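Local coordinates for protein phosphoserine aminotransferase SerC (Cytophaga hutchinsonii ATCC 33406, PDB 3FFR) that probably catalyses the pyridoxal-phosphate-dependent transamination that yields phosphoserine in serine biosynthesis, its cofactor being bound covalently to a lysine, at residues A131-L136 and L163-A168; K85-V90 and I125-D130; K181-F186 and I203-V208; M147-I152 and P175-T180. All coordinates share one frame; numbering follows the deposited sequence. Where two conformers were deposited one is given.

How the interactions relate
Interactions 1, 2 and 3 all reach the same seven-stranded mixed sheet of the cofactor-binding domain, and interaction 4 lies on one face of it. Interaction 1 is the middle: F87 N bonds I133 O (2.9 Å) toward interaction 2, and I164 N bonds D183 OD2 (2.8 Å) toward interaction 3, whose centres each lie about 9 Å from its own. Interactions 2 and 3 do not touch, their nearest atoms about 9 Å apart. Interaction 4 rests on interaction 1 through V166 CG1 against F177 CZ (3.8 Å) and on interaction 3 through I182. D167, in interaction 1, bonds the pyridine nitrogen of the cofactor carried by position 191, its side chain about 10 Å from bound serine.

Interaction 1. Residues A131-L136 and L163-A168; sequences AEIICL and LIFVDA
I133 to L136 pair with L163 to V166 as parallel strands, axes 4.6 Å apart at closest, and five backbone bonds run from L163 N to E132 O at one end to D167 N to L136 O at the other. On one face, I133, L163 and F165 pack together. I133 CG2, anti to its own carbonyl carbon, lies at the edge of the F165 ring, 3.8 Å from CE1, and also reaches L163 CB at 4.0 Å; I133 CD1 touches the same side of the ring at CD1. An alanine in place of I133 would probably open a gap beside the F165 ring edge and leave L163 CB without its methyl neighbour. The other face carries I134 and I164, side by side and pointing the same way with I134 CD1 4.0 Å from I164 CG1, while L136 CD1 closes on I164 CG2 at 3.8 Å. D167 ends the pairing: its OD1 accepts from V169 N, and its OD2 is bonded to W74 NE1 and to N1 of the modified lysine at position 191, the aspartate-pyridine contact characteristic of fold-type I aminotransferases. Strand 85-90 flanks I133 and C135, strand 184-188 flanks strand 163-167, with S184 on F165 and V185 on V166, and helix 70-81 lies over the face of I133, L163 and F165, through I77 and C81.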
loop_
_atom_site.group_PDB
_atom_site.type_symbol
_atom_site.label_atom_id
_atom_site.label_comp_id
_atom_site.label_asym_id
_atom_site.label_seq_id
_atom_site.Cartn_x
_atom_site.Cartn_y
_atom_site.Cartn_z
ATOM N N ALA A 131 -28.804 -12.198 -4.745
ATOM C CA ALA A 131 -27.679 -11.264 -4.469
ATOM C C ALA A 131 -26.940 -11.826 -3.248
ATOM O O ALA A 131 -27.551 -12.079 -2.205
ATOM C CB ALA A 131 -28.171 -9.842 -4.171
ATOM N N GLU A 132 -25.631 -11.997 -3.372
ATOM C CA GLU A 132 -24.810 -12.592 -2.302
ATOM C C GLU A 132 -24.319 -11.570 -1.317
ATOM O O GLU A 132 -24.028 -11.887 -0.157
ATOM C CB GLU A 132 -23.609 -13.344 -2.894
ATOM C CG GLU A 132 -24.018 -14.463 -3.796
ATOM C CD GLU A 132 -22.851 -15.035 -4.597
ATOM O OE1 GLU A 132 -21.827 -15.343 -3.953
ATOM O OE2 GLU A 132 -22.997 -15.215 -5.843
ATOM N N ILE A 133 -24.150 -10.357 -1.828
ATOM C CA ILE A 133 -23.679 -9.232 -1.013
ATOM C C ILE A 133 -24.460 -7.988 -1.397
ATOM O O ILE A 133 -25.001 -7.899 -2.507
ATOM C CB ILE A 133 -22.148 -9.004 -1.122
ATOM C CG1 ILE A 133 -21.779 -8.327 -2.448
ATOM C CG2 ILE A 133 -21.346 -10.348 -0.923
ATOM C CD1 ILE A 133 -20.286 -7.807 -2.508
ATOM N N ILE A 134 -24.560 -7.082 -0.424
ATOM C CA ILE A 134 -25.197 -5.766 -0.570
ATOM C C ILE A 134 -24.094 -4.755 -0.266
ATOM O O ILE A 134 -23.534 -4.742 0.819
ATOM C CB ILE A 134 -26.388 -5.570 0.411
ATOM C CG1 ILE A 134 -27.552 -6.492 0.031
ATOM C CG2 ILE A 134 -26.873 -4.110 0.442
ATOM C CD1 ILE A 134 -28.550 -6.721 1.167
ATOM N N CYS A 135 -23.864 -3.865 -1.212
ATOM C CA CYS A 135 -22.816 -2.829 -1.095
ATOM C C CYS A 135 -23.451 -1.449 -1.008
ATOM O O CYS A 135 -24.066 -0.953 -1.953
ATOM C CB CYS A 135 -21.862 -2.871 -2.272
ATOM S SG CYS A 135 -20.953 -4.430 -2.435
ATOM N N LEU A 136 -23.265 -0.864 0.169
ATOM C CA LEU A 136 -23.820 0.417 0.513
ATOM C C LEU A 136 -22.706 1.411 0.703
ATOM O O LEU A 136 -21.627 1.049 1.143
ATOM C CB LEU A 136 -24.607 0.299 1.827
ATOM C CG LEU A 136 -25.728 -0.757 1.821
ATOM C CD1 LEU A 136 -26.415 -0.867 3.209
ATOM C CD2 LEU A 136 -26.729 -0.492 0.683
ATOM N N LEU A 163 -24.350 -10.666 2.619
ATOM C CA LEU A 163 -23.346 -9.975 3.416
ATOM C C LEU A 163 -23.463 -8.507 3.077
ATOM O O LEU A 163 -23.433 -8.122 1.905
ATOM C CB LEU A 163 -21.930 -10.429 3.080
ATOM C CG LEU A 163 -21.643 -11.915 3.325
ATOM C CD1 LEU A 163 -20.281 -12.243 2.642
ATOM C CD2 LEU A 163 -21.669 -12.268 4.833
ATOM N N ILE A 164 -23.620 -7.685 4.110
ATOM C CA ILE A 164 -23.742 -6.232 3.943
ATOM C C ILE A 164 -22.430 -5.519 4.244
ATOM O O ILE A 164 -21.920 -5.544 5.368
ATOM C CB ILE A 164 -24.915 -5.632 4.793
ATOM C CG1 ILE A 164 -26.236 -6.302 4.426
ATOM C CG2 ILE A 164 -25.021 -4.110 4.565
ATOM C CD1 ILE A 164 -27.429 -5.887 5.315
ATOM N N PHE A 165 -21.916 -4.864 3.206
ATOM C CA PHE A 165 -20.654 -4.076 3.249
ATOM C C PHE A 165 -20.974 -2.604 3.136
ATOM O O PHE A 165 -21.706 -2.184 2.243
ATOM C CB PHE A 165 -19.703 -4.434 2.096
ATOM C CG PHE A 165 -19.230 -5.834 2.112
ATOM C CD1 PHE A 165 -19.983 -6.842 1.514
ATOM C CD2 PHE A 165 -18.043 -6.169 2.752
ATOM C CE1 PHE A 165 -19.537 -8.172 1.582
ATOM C CE2 PHE A 165 -17.587 -7.468 2.812
ATOM C CZ PHE A 165 -18.349 -8.487 2.232
ATOM N N VAL A 166 -20.379 -1.823 4.032
ATOM C CA VAL A 166 -20.551 -0.373 4.008
ATOM C C VAL A 166 -19.214 0.350 3.782
ATOM O O VAL A 166 -18.245 0.180 4.523
ATOM C CB VAL A 166 -21.207 0.143 5.309
ATOM C CG1 VAL A 166 -21.455 1.665 5.211
ATOM C CG2 VAL A 166 -22.524 -0.592 5.618
ATOM N N ASP A 167 -19.188 1.135 2.714
ATOM C CA ASP A 167 -18.091 2.062 2.420
ATOM C C ASP A 167 -18.316 3.297 3.286
ATOM O O ASP A 167 -19.321 4.004 3.140
ATOM C CB ASP A 167 -18.068 2.345 0.909
ATOM C CG ASP A 167 -17.014 3.339 0.491
ATOM O OD1 ASP A 167 -16.641 4.220 1.290
ATOM O OD2 ASP A 167 -16.614 3.225 -0.688
ATOM N N ALA A 168 -17.438 3.486 4.270
ATOM C CA ALA A 168 -17.472 4.690 5.171
ATOM C C ALA A 168 -16.113 5.409 5.128
ATOM O O ALA A 168 -15.662 6.018 6.069
ATOM C CB ALA A 168 -17.866 4.300 6.609
#

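Interaction 2. Residues K85-V90 and I125-D130; sequences KSFHCV and ITVPAD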
loop_
_atom_site.group_PDB
_atom_site.type_symbol
_atom_site.label_atom_id
_atom_site.label_comp_id
_atom_site.label_asym_id
_atom_site.label_seq_id
_atom_site.Cartn_x
_atom_site.Cartn_y
_atom_site.Cartn_z
ATOM N N LYS A 85 -23.131 -13.108 -8.032
ATOM C CA LYS A 85 -23.871 -11.840 -8.017
ATOM C C LYS A 85 -23.777 -10.991 -6.778
ATOM O O LYS A 85 -23.816 -11.470 -5.653
ATOM C CB LYS A 85 -25.371 -12.129 -8.221
ATOM C CG LYS A 85 -25.755 -12.971 -9.458
ATOM C CD LYS A 85 -27.246 -12.917 -9.738
ATOM C CE LYS A 85 -27.594 -13.741 -10.955
ATOM N NZ LYS A 85 -29.037 -13.601 -11.328
ATOM N N SER A 86 -23.639 -9.700 -7.035
ATOM C CA SER A 86 -23.670 -8.709 -5.985
ATOM C C SER A 86 -24.786 -7.703 -6.258
ATOM O O SER A 86 -25.374 -7.666 -7.330
ATOM C CB SER A 86 -22.340 -7.977 -5.922
ATOM O OG SER A 86 -22.084 -7.333 -7.155
ATOM N N PHE A 87 -25.052 -6.884 -5.255
ATOM C CA PHE A 87 -26.073 -5.802 -5.341
ATOM C C PHE A 87 -25.422 -4.535 -4.826
ATOM O O PHE A 87 -24.796 -4.545 -3.751
ATOM C CB PHE A 87 -27.296 -6.181 -4.496
ATOM C CG PHE A 87 -28.329 -5.091 -4.359
ATOM C CD1 PHE A 87 -28.200 -4.107 -3.398
ATOM C CD2 PHE A 87 -29.434 -5.079 -5.172
ATOM C CE1 PHE A 87 -29.134 -3.119 -3.289
ATOM C CE2 PHE A 87 -30.399 -4.082 -5.048
ATOM C CZ PHE A 87 -30.241 -3.107 -4.126
ATOM N N HIS A 88 -25.569 -3.445 -5.587
ATOM C CA HIS A 88 -24.970 -2.172 -5.229
ATOM C C HIS A 88 -25.939 -1.002 -5.302
ATOM O O HIS A 88 -26.657 -0.873 -6.262
ATOM C CB HIS A 88 -23.826 -1.837 -6.227
ATOM C CG HIS A 88 -22.735 -2.864 -6.288
ATOM N ND1 HIS A 88 -21.455 -2.622 -5.819
ATOM C CD2 HIS A 88 -22.736 -4.131 -6.761
ATOM C CE1 HIS A 88 -20.729 -3.724 -5.976
ATOM N NE2 HIS A 88 -21.478 -4.650 -6.552
ATOM N N CYS A 89 -25.901 -0.157 -4.277
ATOM C CA CYS A 89 -26.573 1.157 -4.324
ATOM C C CYS A 89 -25.586 2.136 -4.944
ATOM O O CYS A 89 -24.501 2.360 -4.395
ATOM C CB CYS A 89 -26.988 1.649 -2.928
ATOM S SG CYS A 89 -28.494 0.837 -2.332
ATOM N N VAL A 90 -25.964 2.706 -6.079
ATOM C CA VAL A 90 -25.086 3.604 -6.846
ATOM C C VAL A 90 -25.690 4.989 -6.998
ATOM O O VAL A 90 -26.806 5.121 -7.518
ATOM C CB VAL A 90 -24.796 3.001 -8.252
ATOM C CG1 VAL A 90 -24.016 4.002 -9.148
ATOM C CG2 VAL A 90 -24.046 1.649 -8.105
ATOM N N ILE A 125 -37.107 0.121 -1.912
ATOM C CA ILE A 125 -36.046 -0.746 -2.427
ATOM C C ILE A 125 -36.200 -2.207 -2.030
ATOM O O ILE A 125 -36.510 -2.514 -0.880
ATOM C CB ILE A 125 -34.671 -0.233 -1.918
ATOM C CG1 ILE A 125 -34.455 1.221 -2.378
ATOM C CG2 ILE A 125 -33.498 -1.134 -2.377
ATOM C CD1 ILE A 125 -33.137 1.839 -1.873
ATOM N N THR A 126 -36.035 -3.085 -3.010
ATOM C CA THR A 126 -36.001 -4.513 -2.750
ATOM C C THR A 126 -34.635 -5.034 -3.236
ATOM O O THR A 126 -33.963 -4.425 -4.054
ATOM C CB THR A 126 -37.140 -5.273 -3.441
ATOM O OG1 THR A 126 -37.038 -5.072 -4.850
ATOM C CG2 THR A 126 -38.524 -4.826 -2.932
ATOM N N VAL A 127 -34.225 -6.164 -2.690
ATOM C CA VAL A 127 -32.952 -6.799 -3.039
ATOM C C VAL A 127 -33.237 -8.221 -3.496
ATOM O O VAL A 127 -33.882 -9.000 -2.754
ATOM C CB VAL A 127 -31.996 -6.850 -1.824
ATOM C CG1 VAL A 127 -30.708 -7.561 -2.196
ATOM C CG2 VAL A 127 -31.733 -5.424 -1.258
ATOM N N PRO A 128 -32.793 -8.582 -4.721
ATOM C CA PRO A 128 -33.033 -9.947 -5.168
ATOM C C PRO A 128 -32.439 -10.967 -4.229
ATOM O O PRO A 128 -31.349 -10.778 -3.660
ATOM C CB PRO A 128 -32.352 -10.010 -6.530
ATOM C CG PRO A 128 -32.353 -8.585 -7.013
ATOM C CD PRO A 128 -32.215 -7.726 -5.785
ATOM N N ALA A 129 -33.145 -12.078 -4.115
ATOM C CA ALA A 129 -32.731 -13.144 -3.223
ATOM C C ALA A 129 -31.381 -13.732 -3.562
ATOM O O ALA A 129 -30.641 -14.180 -2.671
ATOM C CB ALA A 129 -33.826 -14.263 -3.184
ATOM N N ASP A 130 -31.053 -13.736 -4.845
ATOM C CA ASP A 130 -29.782 -14.357 -5.303
ATOM C C ASP A 130 -28.576 -13.413 -5.236
ATOM O O ASP A 130 -27.476 -13.771 -5.618
ATOM C CB ASP A 130 -29.902 -15.016 -6.683
ATOM C CG ASP A 130 -30.189 -14.044 -7.790
ATOM O OD1 ASP A 130 -30.394 -12.845 -7.500
ATOM O OD2 ASP A 130 -30.229 -14.507 -8.960
#
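F87 and V127 make the apolar half of this contact, K85 and D130 the charged half. V127 CG2 sits over one face of the F87 ring, 4.1 Å from its centroid and displaced toward the rim, a CH-pi contact in which the methyl lies 15° off the ring normal. V127 CG1 adds a second touch near F87 CG. P128 CD approaches F87 CD2 at 3.9 Å, the two side chains crossing at about a right angle, and I125 CG2 reaches F87 CZ at 4.2 Å. F87 CG is set anti to the backbone N (chi1 173°), and the ring beyond it meets the loop.

At the other end K85 stretches out beyond CG, and its NZ meets D130 OD2 at 2.8 Å in a salt bridge. The ammonium comes on the syn side, 35° out of the carboxylate plane. The aliphatic part runs close too, K85 CD being 3.5 Å from D130 OD2. An alanine here would probably leave D130 OD2 without its ammonium mate and the Y110 hydroxyl without one of its two partners.

Farther out, that hydroxyl of Y110, on strand 108-113, bonds both K85 NZ and D130 OD1, tying the two charges from a third point. N159 ND2 donates to A129 O, and A131 and Y110 also touch F87. V127 touches I134 of strand 133-137 as well as F87, which lays the loop 125-130 against the sheet, and the ion pair near the surface, sharing a hydroxyl, is likely to fix the carboxylate's orientation as well as balance its charge.

Interaction 3. Residues K181-F186 and I203-V208; sequences KIDSVF and ILNDRV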
loop_
_atom_site.group_PDB
_atom_site.type_symbol
_atom_site.label_atom_id
_atom_site.label_comp_id
_atom_site.label_asym_id
_atom_site.label_seq_id
_atom_site.Cartn_x
_atom_site.Cartn_y
_atom_site.Cartn_z
ATOM N N LYS A 181 -26.519 -5.352 12.353
ATOM C CA LYS A 181 -27.347 -5.172 11.158
ATOM C C LYS A 181 -26.590 -5.108 9.845
ATOM O O LYS A 181 -27.185 -5.086 8.777
ATOM C CB LYS A 181 -28.271 -3.979 11.336
ATOM C CG LYS A 181 -29.259 -4.212 12.445
ATOM C CD LYS A 181 -30.218 -3.065 12.606
ATOM C CE LYS A 181 -31.053 -3.281 13.855
ATOM N NZ LYS A 181 -31.656 -4.654 13.888
ATOM N N ILE A 182 -25.263 -5.118 9.945
ATOM C CA ILE A 182 -24.391 -5.155 8.787
ATOM C C ILE A 182 -23.345 -6.239 9.045
ATOM O O ILE A 182 -23.379 -6.905 10.089
ATOM C CB ILE A 182 -23.739 -3.802 8.473
ATOM C CG1 ILE A 182 -22.824 -3.355 9.626
ATOM C CG2 ILE A 182 -24.809 -2.733 8.098
ATOM C CD1 ILE A 182 -22.016 -2.104 9.327
ATOM N N ASP A 183 -22.446 -6.431 8.097
ATOM C CA ASP A 183 -21.419 -7.455 8.240
ATOM C C ASP A 183 -19.989 -6.936 8.111
ATOM O O ASP A 183 -19.034 -7.599 8.518
ATOM C CB ASP A 183 -21.667 -8.559 7.207
ATOM C CG ASP A 183 -23.049 -9.215 7.391
ATOM O OD1 ASP A 183 -23.196 -10.010 8.375
ATOM O OD2 ASP A 183 -23.947 -8.962 6.534
ATOM N N SER A 184 -19.858 -5.735 7.592
ATOM C CA SER A 184 -18.524 -5.193 7.329
ATOM C C SER A 184 -18.577 -3.730 6.971
ATOM O O SER A 184 -19.571 -3.220 6.423
ATOM C CB SER A 184 -17.892 -5.984 6.149
ATOM O OG SER A 184 -16.640 -5.486 5.671
ATOM N N VAL A 185 -17.522 -3.060 7.394
ATOM C CA VAL A 185 -17.295 -1.665 7.019
ATOM C C VAL A 185 -15.823 -1.487 6.677
ATOM O O VAL A 185 -14.959 -2.226 7.150
ATOM C CB VAL A 185 -17.758 -0.690 8.135
ATOM C CG1 VAL A 185 -16.836 -0.757 9.346
ATOM C CG2 VAL A 185 -17.850 0.745 7.616
ATOM N N PHE A 186 -15.541 -0.519 5.812
ATOM C CA PHE A 186 -14.160 -0.252 5.444
ATOM C C PHE A 186 -13.920 1.210 5.191
ATOM O O PHE A 186 -14.828 2.010 4.932
ATOM C CB PHE A 186 -13.742 -1.097 4.222
ATOM C CG PHE A 186 -14.570 -0.825 2.976
ATOM C CD1 PHE A 186 -15.735 -1.527 2.729
ATOM C CD2 PHE A 186 -14.190 0.150 2.073
ATOM C CE1 PHE A 186 -16.505 -1.295 1.594
ATOM C CE2 PHE A 186 -14.961 0.381 0.933
ATOM C CZ PHE A 186 -16.114 -0.336 0.700
ATOM N N ILE A 203 -12.935 -3.905 8.199
ATOM C CA ILE A 203 -13.571 -4.424 9.402
ATOM C C ILE A 203 -14.630 -5.415 8.923
ATOM O O ILE A 203 -15.488 -5.080 8.094
ATOM C CB ILE A 203 -14.191 -3.268 10.211
ATOM C CG1 ILE A 203 -13.056 -2.390 10.803
ATOM C CG2 ILE A 203 -15.143 -3.801 11.292
ATOM C CD1 ILE A 203 -13.551 -1.123 11.440
ATOM N N LEU A 204 -14.544 -6.646 9.408
ATOM C CA LEU A 204 -15.445 -7.688 8.899
ATOM C C LEU A 204 -15.769 -8.714 9.948
ATOM O O LEU A 204 -14.992 -8.959 10.853
ATOM C CB LEU A 204 -14.810 -8.388 7.683
ATOM C CG LEU A 204 -13.631 -9.384 7.876
ATOM C CD1 LEU A 204 -13.262 -10.008 6.526
ATOM C CD2 LEU A 204 -12.360 -8.757 8.551
ATOM N N ASN A 205 -16.933 -9.312 9.789
ATOM C CA ASN A 205 -17.398 -10.316 10.738
ATOM C C ASN A 205 -17.241 -11.768 10.306
ATOM O O ASN A 205 -16.731 -12.142 9.225
ATOM C CB ASN A 205 -18.843 -10.029 11.213
ATOM C CG ASN A 205 -19.904 -10.383 10.162
ATOM O OD1 ASN A 205 -19.588 -10.911 9.107
ATOM N ND2 ASN A 205 -21.171 -10.084 10.461
ATOM N N ASP A 206 -17.674 -12.596 11.240
ATOM C CA ASP A 206 -17.622 -14.055 11.090
ATOM C C ASP A 206 -18.314 -14.543 9.817
ATOM O O ASP A 206 -17.873 -15.509 9.193
ATOM C CB ASP A 206 -18.260 -14.764 12.321
ATOM C CG ASP A 206 -19.780 -14.382 12.561
ATOM O OD1 ASP A 206 -20.198 -13.191 12.676
ATOM O OD2 ASP A 206 -20.594 -15.337 12.688
ATOM N N ARG A 207 -19.431 -13.909 9.482
ATOM C CA ARG A 207 -20.211 -14.311 8.288
ATOM C C ARG A 207 -19.401 -14.076 6.993
ATOM O O ARG A 207 -19.396 -14.877 6.037
ATOM C CB ARG A 207 -21.564 -13.581 8.238
ATOM C CG ARG A 207 -22.448 -13.866 9.453
ATOM C CD ARG A 207 -23.812 -13.263 9.357
ATOM N NE ARG A 207 -24.556 -13.823 8.241
ATOM C CZ ARG A 207 -24.966 -13.140 7.171
ATOM N NH1 ARG A 207 -24.774 -11.842 7.054
ATOM N NH2 ARG A 207 -25.615 -13.777 6.213
ATOM N N VAL A 208 -18.684 -12.966 6.988
ATOM C CA VAL A 208 -17.861 -12.614 5.849
ATOM C C VAL A 208 -16.711 -13.631 5.711
ATOM O O VAL A 208 -16.454 -14.169 4.630
ATOM C CB VAL A 208 -17.303 -11.172 5.975
ATOM C CG1 VAL A 208 -16.398 -10.853 4.786
ATOM C CG2 VAL A 208 -18.471 -10.133 6.013
HETATM O O HOH W 1 -22.788 -8.945 12.725
#
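D183 and N205 mark the packed end of this hairpin contact. N205 ND2 gives D183 OD1 a bond of 2.9 Å at its anti lone pair, and R207 NH1 meets the same oxygen at 2.8 Å in a salt bridge, coming from above the carboxylate plane. The carboxylate and guanidinium planes stand 49° apart. R207 reaches there by a bend at chi3 (63°), which places NE. A backbone bond, N205 N to D183 O, joins the two segments just before the helix. N205 is the N-cap of that helix, and its OD1 accepts from V208 N. V208 CG2 packs on D183 CB at 3.8 Å.

Along the strands, S184 and L204 form a non-hydrogen-bonded pair and V185 and I203 a hydrogen-bonded one. I203 O is gripped twice, by S184 OG at 2.7 Å and V185 N, from opposite faces of its plane. In the conformer given, the V185 and I203 side chains lie side by side.

The looser side lies at I182, whose O stands 3.9 Å from N205 ND2; a water accepts from that ND2 and binds I182 O only weakly.

While D183 OD1 holds N205 and R207 at the start of helix 206-217, its OD2 turns to R156 and to the backbone N of I164 on strand 163-167. Strand 62-67 borders I203 and L204 on the other side, and helix 70-81 meets F186 and V208.

Interaction 4. Residues M147-I152 and P175-T180; sequences MPVEDI and PKFDWT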
loop_
_atom_site.group_PDB
_atom_site.type_symbol
_atom_site.label_atom_id
_atom_site.label_comp_id
_atom_site.label_asym_id
_atom_site.label_seq_id
_atom_site.Cartn_x
_atom_site.Cartn_y
_atom_site.Cartn_z
HETATM N N MSE A 147 -25.962 7.971 3.389
HETATM C CA MSE A 147 -27.015 6.992 3.719
HETATM C C MSE A 147 -26.932 6.806 5.239
HETATM O O MSE A 147 -26.092 6.043 5.731
HETATM C CB MSE A 147 -26.840 5.650 3.047
HETATM C CG MSE A 147 -28.006 4.754 3.369
HETATM SE SE MSE A 147 -27.905 2.983 2.589
HETATM C CE MSE A 147 -28.770 3.345 0.856
ATOM N N PRO A 148 -27.772 7.524 5.997
ATOM C CA PRO A 148 -27.708 7.432 7.457
ATOM C C PRO A 148 -27.878 6.010 7.983
ATOM O O PRO A 148 -28.467 5.175 7.326
ATOM C CB PRO A 148 -28.853 8.300 7.903
ATOM C CG PRO A 148 -28.966 9.321 6.852
ATOM C CD PRO A 148 -28.747 8.554 5.572
ATOM N N VAL A 149 -27.345 5.776 9.177
ATOM C CA VAL A 149 -27.359 4.437 9.778
ATOM C C VAL A 149 -28.765 3.854 9.849
ATOM O O VAL A 149 -28.961 2.669 9.597
ATOM C CB VAL A 149 -26.624 4.430 11.145
ATOM C CG1 VAL A 149 -26.835 3.107 11.901
ATOM C CG2 VAL A 149 -25.097 4.671 10.914
ATOM N N GLU A 150 -29.758 4.699 10.128
ATOM C CA GLU A 150 -31.127 4.206 10.244
ATOM C C GLU A 150 -31.591 3.635 8.909
ATOM O O GLU A 150 -32.353 2.671 8.864
ATOM C CB GLU A 150 -32.112 5.280 10.762
ATOM C CG GLU A 150 -32.269 6.503 9.878
ATOM C CD GLU A 150 -33.252 7.511 10.463
ATOM O OE1 GLU A 150 -33.933 7.163 11.459
ATOM O OE2 GLU A 150 -33.342 8.635 9.920
ATOM N N ASP A 151 -31.100 4.216 7.825
ATOM C CA ASP A 151 -31.460 3.730 6.472
ATOM C C ASP A 151 -30.654 2.458 6.154
ATOM O O ASP A 151 -31.157 1.477 5.594
ATOM C CB ASP A 151 -31.252 4.806 5.408
ATOM C CG ASP A 151 -32.286 5.959 5.486
ATOM O OD1 ASP A 151 -33.337 5.845 6.159
ATOM O OD2 ASP A 151 -32.017 6.971 4.829
ATOM N N ILE A 152 -29.381 2.478 6.530
ATOM C CA ILE A 152 -28.514 1.294 6.338
ATOM C C ILE A 152 -29.147 0.066 7.008
ATOM O O ILE A 152 -29.135 -1.061 6.488
ATOM C CB ILE A 152 -27.097 1.551 6.924
ATOM C CG1 ILE A 152 -26.398 2.557 5.984
ATOM C CG2 ILE A 152 -26.265 0.218 7.067
ATOM C CD1 ILE A 152 -25.015 2.930 6.252
ATOM N N PRO A 175 -20.371 8.021 11.535
ATOM C CA PRO A 175 -21.482 7.094 11.784
ATOM C C PRO A 175 -21.225 6.134 12.912
ATOM O O PRO A 175 -20.108 5.664 13.100
ATOM C CB PRO A 175 -21.577 6.311 10.480
ATOM C CG PRO A 175 -20.185 6.402 9.879
ATOM C CD PRO A 175 -19.759 7.786 10.218
ATOM N N LYS A 176 -22.297 5.851 13.639
ATOM C CA LYS A 176 -22.251 4.888 14.720
ATOM C C LYS A 176 -23.082 3.684 14.304
ATOM O O LYS A 176 -24.310 3.645 14.443
ATOM C CB LYS A 176 -22.749 5.464 16.043
ATOM C CG LYS A 176 -22.508 4.475 17.189
ATOM C CD LYS A 176 -22.864 5.001 18.567
ATOM C CE LYS A 176 -22.456 3.987 19.629
ATOM N NZ LYS A 176 -23.139 2.685 19.428
ATOM N N PHE A 177 -22.396 2.698 13.771
ATOM C CA PHE A 177 -23.075 1.514 13.249
ATOM C C PHE A 177 -23.629 0.592 14.301
ATOM O O PHE A 177 -23.131 0.506 15.423
ATOM C CB PHE A 177 -22.173 0.714 12.277
ATOM C CG PHE A 177 -21.816 1.489 11.032
ATOM C CD1 PHE A 177 -22.767 1.661 10.010
ATOM C CD2 PHE A 177 -20.591 2.097 10.905
ATOM C CE1 PHE A 177 -22.492 2.417 8.907
ATOM C CE2 PHE A 177 -20.297 2.850 9.773
ATOM C CZ PHE A 177 -21.260 3.013 8.775
ATOM N N ASP A 178 -24.714 -0.052 13.907
ATOM C CA ASP A 178 -25.254 -1.182 14.645
ATOM C C ASP A 178 -24.613 -2.380 13.952
ATOM O O ASP A 178 -24.981 -2.745 12.828
ATOM C CB ASP A 178 -26.763 -1.259 14.533
ATOM C CG ASP A 178 -27.335 -2.470 15.244
ATOM O OD1 ASP A 178 -26.634 -3.474 15.472
ATOM O OD2 ASP A 178 -28.542 -2.415 15.543
ATOM N N TRP A 179 -23.636 -2.968 14.628
ATOM C CA TRP A 179 -22.810 -4.016 14.029
ATOM C C TRP A 179 -23.572 -5.302 13.822
ATOM O O TRP A 179 -23.090 -6.198 13.160
ATOM C CB TRP A 179 -21.560 -4.264 14.878
ATOM C CG TRP A 179 -20.729 -3.010 15.025
ATOM C CD1 TRP A 179 -20.575 -2.260 16.162
ATOM C CD2 TRP A 179 -20.011 -2.330 14.001
ATOM N NE1 TRP A 179 -19.794 -1.176 15.911
ATOM C CE2 TRP A 179 -19.421 -1.197 14.591
ATOM C CE3 TRP A 179 -19.782 -2.586 12.647
ATOM C CZ2 TRP A 179 -18.644 -0.309 13.875
ATOM C CZ3 TRP A 179 -18.977 -1.716 11.945
ATOM C CH2 TRP A 179 -18.425 -0.583 12.562
ATOM N N THR A 180 -24.774 -5.389 14.375
ATOM C CA THR A 180 -25.563 -6.602 14.193
ATOM C C THR A 180 -26.386 -6.548 12.923
ATOM O O THR A 180 -26.856 -7.587 12.456
ATOM C CB THR A 180 -26.539 -6.864 15.368
ATOM O OG1 THR A 180 -27.638 -5.949 15.305
ATOM C CG2 THR A 180 -25.814 -6.791 16.731
#
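V149 turns its CG2 anti to its carbonyl carbon and CG1 anti to its backbone N (chi1 170°), a setting that spreads both methyls against the loop 175-180, while F177 has CG anti to its own carbonyl carbon (chi1 -64°). The ring beyond that CG meets the helix with its CD1 and CE1. V149 CG2 lands 3.9 Å from F177 CD1 and also 3.9 Å from P175 CB, and the valine and proline side chains cross at about a right angle. V149 CG1 lies over the backbone, 3.6 Å from K176 O. One turn along, I152 CD1 meets F177 CE1 at 3.7 Å, in the plane of the ring and at its edge, the two side chains oblique to one another. F177 is therefore touched along a single side, CD1 and CE1, by two residues of the same short helix 149-152.

The helix begins after P148, whose O accepts from I152 N. In the facing loop, D178 OD1 accepts from T180 N and T180 OG1, both from the same face of the carboxylate plane. The first of these makes an Asx turn just after F177. The CB of F177 stands over one face of the W179 indole, toward its rim.

Beneath the contact lies the sheet: V166 touches both F177 and I152, L136 meets I152, and V185 meets F177 and W179. With no hydrogen bond or ion pair between the two segments, helix 149-152 and the loop are joined by van der Waals packing, mostly apolar, with V149 CG1 against the K176 carbonyl oxygen; such packing depends on shape, and the hydrogen bonds described stay within each segment.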